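Local atomic coordinates of putative cell invasion protein with MAC/Perforin domain (Bacteroides thetaiotaomicron VPI-5482, PDB entry 3KK7), a protein that is of uncertain function but belongs to the membrane-attack complex/perforin (MACPF) family and may take part in cell invasion or membrane interaction. Residues 31-37 against 506-512. Residues are numbered along the deposited sequence.
Sequences LPRVWSK and DDYIPDA
A long-range contact can be made by laying the backbone of a loop against the side chains of a short helix, as in this MACPF family protein. Residues 31-37 follow strand 22-25 in an irregular loop, mostly extended but bent at Arg33 and at Trp35 (phi/psi -102/-10); residues 506-512 come from the C-terminal D3 domain, where a turn after strand 499-504 leads into a short helix. Ahead of that turn, Asp506 OD1 accepts from Tyr508 N (3.2 Å), a capping bond. The loop passes the helix with CA-CA approaches of 6.5 Å for Leu31 and Asp511 and 6.0 Å for Trp35 and Ala512, a surface contact of 447 Å² that fastens it onto D3.

Tyr508 gives up the largest area, 100 Å². Its chi1 of 101° lies between wells, and the ring lies against the loop backbone, its edge to Val34 O (3.6 Å from CD1) and Trp35 C, one face to Lys37 CG in a CH-pi contact, 3.9 Å from the centroid. Tyr508 OH lies 3.4 Å from Ser36 CA and is hydrogen-bonded to Asn198 OD1, a link to the MACPF region. Asp511 offers its flank to Leu31 and Pro32, its CB 4.1 Å from Pro32 CD. One residue on, Ala512 CB meets Val34 O (3.7 Å) and the indole edge at Trp35 CE3 (3.9 Å). Arg27, earlier in the loop, hydrogen-bonds to Pro32 O, Asp511 O and Ala512 O. Lys37, all trans beyond an m chi1, reaches past the ring to a long salt bridge, NZ to Asp506 OD2 at 3.6 Å.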
ATOM      1  N   LEU A  31       1.787  -0.358  34.349  1.00 31.27           N
ATOM      2  CA  LEU A  31       2.122  -0.078  32.949  1.00 30.85           C
ATOM      3  C   LEU A  31       1.090   0.873  32.371  1.00 30.75           C
ATOM      4  O   LEU A  31      -0.096   0.760  32.707  1.00 30.93           O
ATOM      5  CB  LEU A  31       2.072  -1.353  32.129  1.00 30.85           C
ATOM      6  CG  LEU A  31       3.058  -2.452  32.482  1.00 30.17           C
ATOM      7  CD1 LEU A  31       2.686  -3.696  31.702  1.00 30.74           C
ATOM      8  CD2 LEU A  31       4.468  -2.010  32.169  1.00 30.16           C
ATOM      9  N   PRO A  32       1.515   1.798  31.487  1.00 30.53           N
ATOM     10  CA  PRO A  32       0.493   2.646  30.851  1.00 30.26           C
ATOM     11  C   PRO A  32      -0.374   1.841  29.859  1.00 30.41           C
ATOM     12  O   PRO A  32      -0.071   0.687  29.563  1.00 30.32           O
ATOM     13  CB  PRO A  32       1.296   3.748  30.138  1.00 30.01           C
ATOM     14  CG  PRO A  32       2.767   3.414  30.325  1.00 30.26           C
ATOM     15  CD  PRO A  32       2.871   2.045  30.959  1.00 30.59           C
ATOM     16  N   ARG A  33      -1.481   2.435  29.421  1.00 30.64           N
ATOM     17  CA  ARG A  33      -2.342   1.859  28.396  1.00 30.81           C
ATOM     18  C   ARG A  33      -2.220   2.669  27.116  1.00 30.52           C
ATOM     19  O   ARG A  33      -3.200   3.249  26.665  1.00 31.03           O
ATOM     20  CB  ARG A  33      -3.790   1.871  28.853  1.00 30.84           C
ATOM     21  CG  ARG A  33      -3.985   1.147  30.149  1.00 32.28           C
ATOM     22  CD  ARG A  33      -5.357   0.516  30.264  1.00 33.96           C
ATOM     23  NE  ARG A  33      -5.231  -0.734  31.001  1.00 36.01           N
ATOM     24  CZ  ARG A  33      -5.271  -1.957  30.474  1.00 37.08           C
ATOM     25  NH1 ARG A  33      -5.495  -2.156  29.177  1.00 36.98           N
ATOM     26  NH2 ARG A  33      -5.119  -3.003  31.280  1.00 38.34           N
ATOM     27  N   VAL A  34      -1.020   2.738  26.552  1.00 29.74           N
ATOM     28  CA  VAL A  34      -0.826   3.525  25.350  1.00 29.32           C
ATOM     29  C   VAL A  34      -0.263   2.639  24.250  1.00 29.01           C
ATOM     30  O   VAL A  34       0.859   2.124  24.345  1.00 28.14           O
ATOM     31  CB  VAL A  34       0.043   4.775  25.603  1.00 29.12           C
ATOM     32  CG1 VAL A  34       0.149   5.599  24.343  1.00 28.47           C
ATOM     33  CG2 VAL A  34      -0.569   5.627  26.686  1.00 28.54           C
ATOM     34  N   TRP A  35      -1.074   2.480  23.206  1.00 28.96           N
ATOM     35  CA  TRP A  35      -0.746   1.610  22.095  1.00 28.99           C
ATOM     36  C   TRP A  35      -0.241   2.390  20.872  1.00 29.56           C
ATOM     37  O   TRP A  35       0.280   1.785  19.932  1.00 29.09           O
ATOM     38  CB  TRP A  35      -1.941   0.733  21.705  1.00 29.04           C
ATOM     39  CG  TRP A  35      -2.838   0.322  22.843  1.00 28.38           C
ATOM     40  CD1 TRP A  35      -4.185   0.461  22.899  1.00 26.97           C
ATOM     41  CD2 TRP A  35      -2.442  -0.267  24.089  1.00 28.08           C
ATOM     42  NE1 TRP A  35      -4.658  -0.020  24.084  1.00 26.91           N
ATOM     43  CE2 TRP A  35      -3.612  -0.469  24.839  1.00 26.61           C
ATOM     44  CE3 TRP A  35      -1.213  -0.653  24.636  1.00 27.86           C
ATOM     45  CZ2 TRP A  35      -3.596  -1.029  26.119  1.00 26.68           C
ATOM     46  CZ3 TRP A  35      -1.203  -1.213  25.910  1.00 26.82           C
ATOM     47  CH2 TRP A  35      -2.386  -1.396  26.631  1.00 25.97           C
ATOM     48  N   SER A  36      -0.351   3.721  20.894  1.00 30.14           N
ATOM     49  CA  SER A  36       0.129   4.535  19.785  1.00 30.58           C
ATOM     50  C   SER A  36       0.428   5.962  20.203  1.00 31.28           C
ATOM     51  O   SER A  36       0.062   6.367  21.276  1.00 31.71           O
ATOM     52  CB  SER A  36      -0.906   4.524  18.655  1.00 30.44           C
ATOM     53  OG  SER A  36      -2.080   5.214  19.013  1.00 30.04           O
ATOM     54  N   LYS A  37       1.102   6.713  19.337  1.00 32.61           N
ATOM     55  CA  LYS A  37       1.334   8.152  19.522  1.00 33.50           C
ATOM     56  C   LYS A  37       1.005   8.821  18.211  1.00 33.91           C
ATOM     57  O   LYS A  37       1.476   8.374  17.188  1.00 34.00           O
ATOM     58  CB  LYS A  37       2.798   8.451  19.874  1.00 33.80           C
ATOM     59  CG  LYS A  37       3.187   8.074  21.307  1.00 35.46           C
ATOM     60  CD  LYS A  37       4.457   8.814  21.811  1.00 36.34           C
ATOM     61  CE  LYS A  37       4.625   8.657  23.343  1.00 37.22           C
ATOM     62  NZ  LYS A  37       5.582   9.644  23.941  1.00 37.85           N
ATOM     63  N   ASP A 506      11.197   4.473  21.231  1.00 26.12           N
ATOM     64  CA  ASP A 506      10.361   5.199  22.147  1.00 26.43           C
ATOM     65  C   ASP A 506       9.892   4.176  23.148  1.00 26.07           C
ATOM     66  O   ASP A 506       9.202   3.235  22.789  1.00 26.29           O
ATOM     67  CB  ASP A 506       9.168   5.845  21.450  1.00 26.68           C
ATOM     68  CG  ASP A 506       8.437   6.856  22.352  1.00 28.91           C
ATOM     69  OD1 ASP A 506       8.376   6.683  23.595  1.00 29.12           O
ATOM     70  OD2 ASP A 506       7.906   7.837  21.801  1.00 33.06           O
ATOM     71  N   ASP A 507      10.276   4.376  24.403  1.00 25.95           N
ATOM     72  CA  ASP A 507       9.921   3.473  25.488  1.00 25.74           C
ATOM     73  C   ASP A 507       8.414   3.139  25.554  1.00 25.40           C
ATOM     74  O   ASP A 507       8.038   2.054  26.017  1.00 25.22           O
ATOM     75  CB  ASP A 507      10.450   4.024  26.833  1.00 25.87           C
ATOM     76  CG  ASP A 507      11.990   3.847  27.007  1.00 25.99           C
ATOM     77  OD1 ASP A 507      12.648   3.209  26.165  1.00 24.88           O
ATOM     78  OD2 ASP A 507      12.549   4.337  28.012  1.00 25.06           O
ATOM     79  N   TYR A 508       7.546   4.010  25.051  1.00 24.90           N
ATOM     80  CA  TYR A 508       6.126   3.682  25.084  1.00 25.49           C
ATOM     81  C   TYR A 508       5.831   2.318  24.427  1.00 26.25           C
ATOM     82  O   TYR A 508       4.899   1.637  24.835  1.00 26.57           O
ATOM     83  CB  TYR A 508       5.268   4.789  24.462  1.00 25.46           C
ATOM     84  CG  TYR A 508       4.771   4.556  23.018  1.00 26.38           C
ATOM     85  CD1 TYR A 508       3.586   3.872  22.756  1.00 25.95           C
ATOM     86  CD2 TYR A 508       5.467   5.062  21.929  1.00 25.51           C
ATOM     87  CE1 TYR A 508       3.135   3.693  21.446  1.00 25.10           C
ATOM     88  CE2 TYR A 508       5.023   4.881  20.653  1.00 25.05           C
ATOM     89  CZ  TYR A 508       3.855   4.201  20.410  1.00 25.02           C
ATOM     90  OH  TYR A 508       3.428   4.019  19.107  1.00 24.88           O
ATOM     91  N   ILE A 509       6.620   1.927  23.422  1.00 27.01           N
ATOM     92  CA  ILE A 509       6.420   0.642  22.731  1.00 27.39           C
ATOM     93  C   ILE A 509       6.790  -0.547  23.612  1.00 27.77           C
ATOM     94  O   ILE A 509       5.933  -1.375  23.896  1.00 28.52           O
ATOM     95  CB  ILE A 509       7.153   0.568  21.359  1.00 27.55           C
ATOM     96  CG1 ILE A 509       6.609   1.642  20.406  1.00 27.67           C
ATOM     97  CG2 ILE A 509       6.972  -0.822  20.716  1.00 26.74           C
ATOM     98  CD1 ILE A 509       7.377   1.790  19.110  1.00 27.50           C
ATOM     99  N   PRO A 510       8.052  -0.652  24.060  1.00 28.22           N
ATOM    100  CA  PRO A 510       8.311  -1.779  24.999  1.00 28.25           C
ATOM    101  C   PRO A 510       7.353  -1.799  26.197  1.00 28.45           C
ATOM    102  O   PRO A 510       7.000  -2.873  26.687  1.00 28.14           O
ATOM    103  CB  PRO A 510       9.767  -1.568  25.456  1.00 28.22           C
ATOM    104  CG  PRO A 510      10.182  -0.202  24.923  1.00 28.41           C
ATOM    105  CD  PRO A 510       9.267   0.128  23.760  1.00 28.07           C
ATOM    106  N   ASP A 511       6.906  -0.619  26.634  1.00 29.03           N
ATOM    107  CA  ASP A 511       5.949  -0.516  27.753  1.00 29.28           C
ATOM    108  C   ASP A 511       4.561  -1.080  27.394  1.00 29.14           C
ATOM    109  O   ASP A 511       3.894  -1.687  28.243  1.00 29.14           O
ATOM    110  CB  ASP A 511       5.875   0.929  28.330  1.00 29.32           C
ATOM    111  CG  ASP A 511       6.944   1.200  29.435  1.00 29.73           C
ATOM    112  OD1 ASP A 511       7.523   0.215  29.955  1.00 29.63           O
ATOM    113  OD2 ASP A 511       7.205   2.390  29.783  1.00 29.45           O
ATOM    114  N   ALA A 512       4.139  -0.921  26.143  1.00 29.07           N
ATOM    115  CA  ALA A 512       2.904  -1.540  25.690  1.00 28.76           C
ATOM    116  C   ALA A 512       2.993  -3.068  25.832  1.00 29.02           C
ATOM    117  O   ALA A 512       2.026  -3.717  26.231  1.00 29.73           O
ATOM    118  CB  ALA A 512       2.613  -1.146  24.305  1.00 28.47           C
TER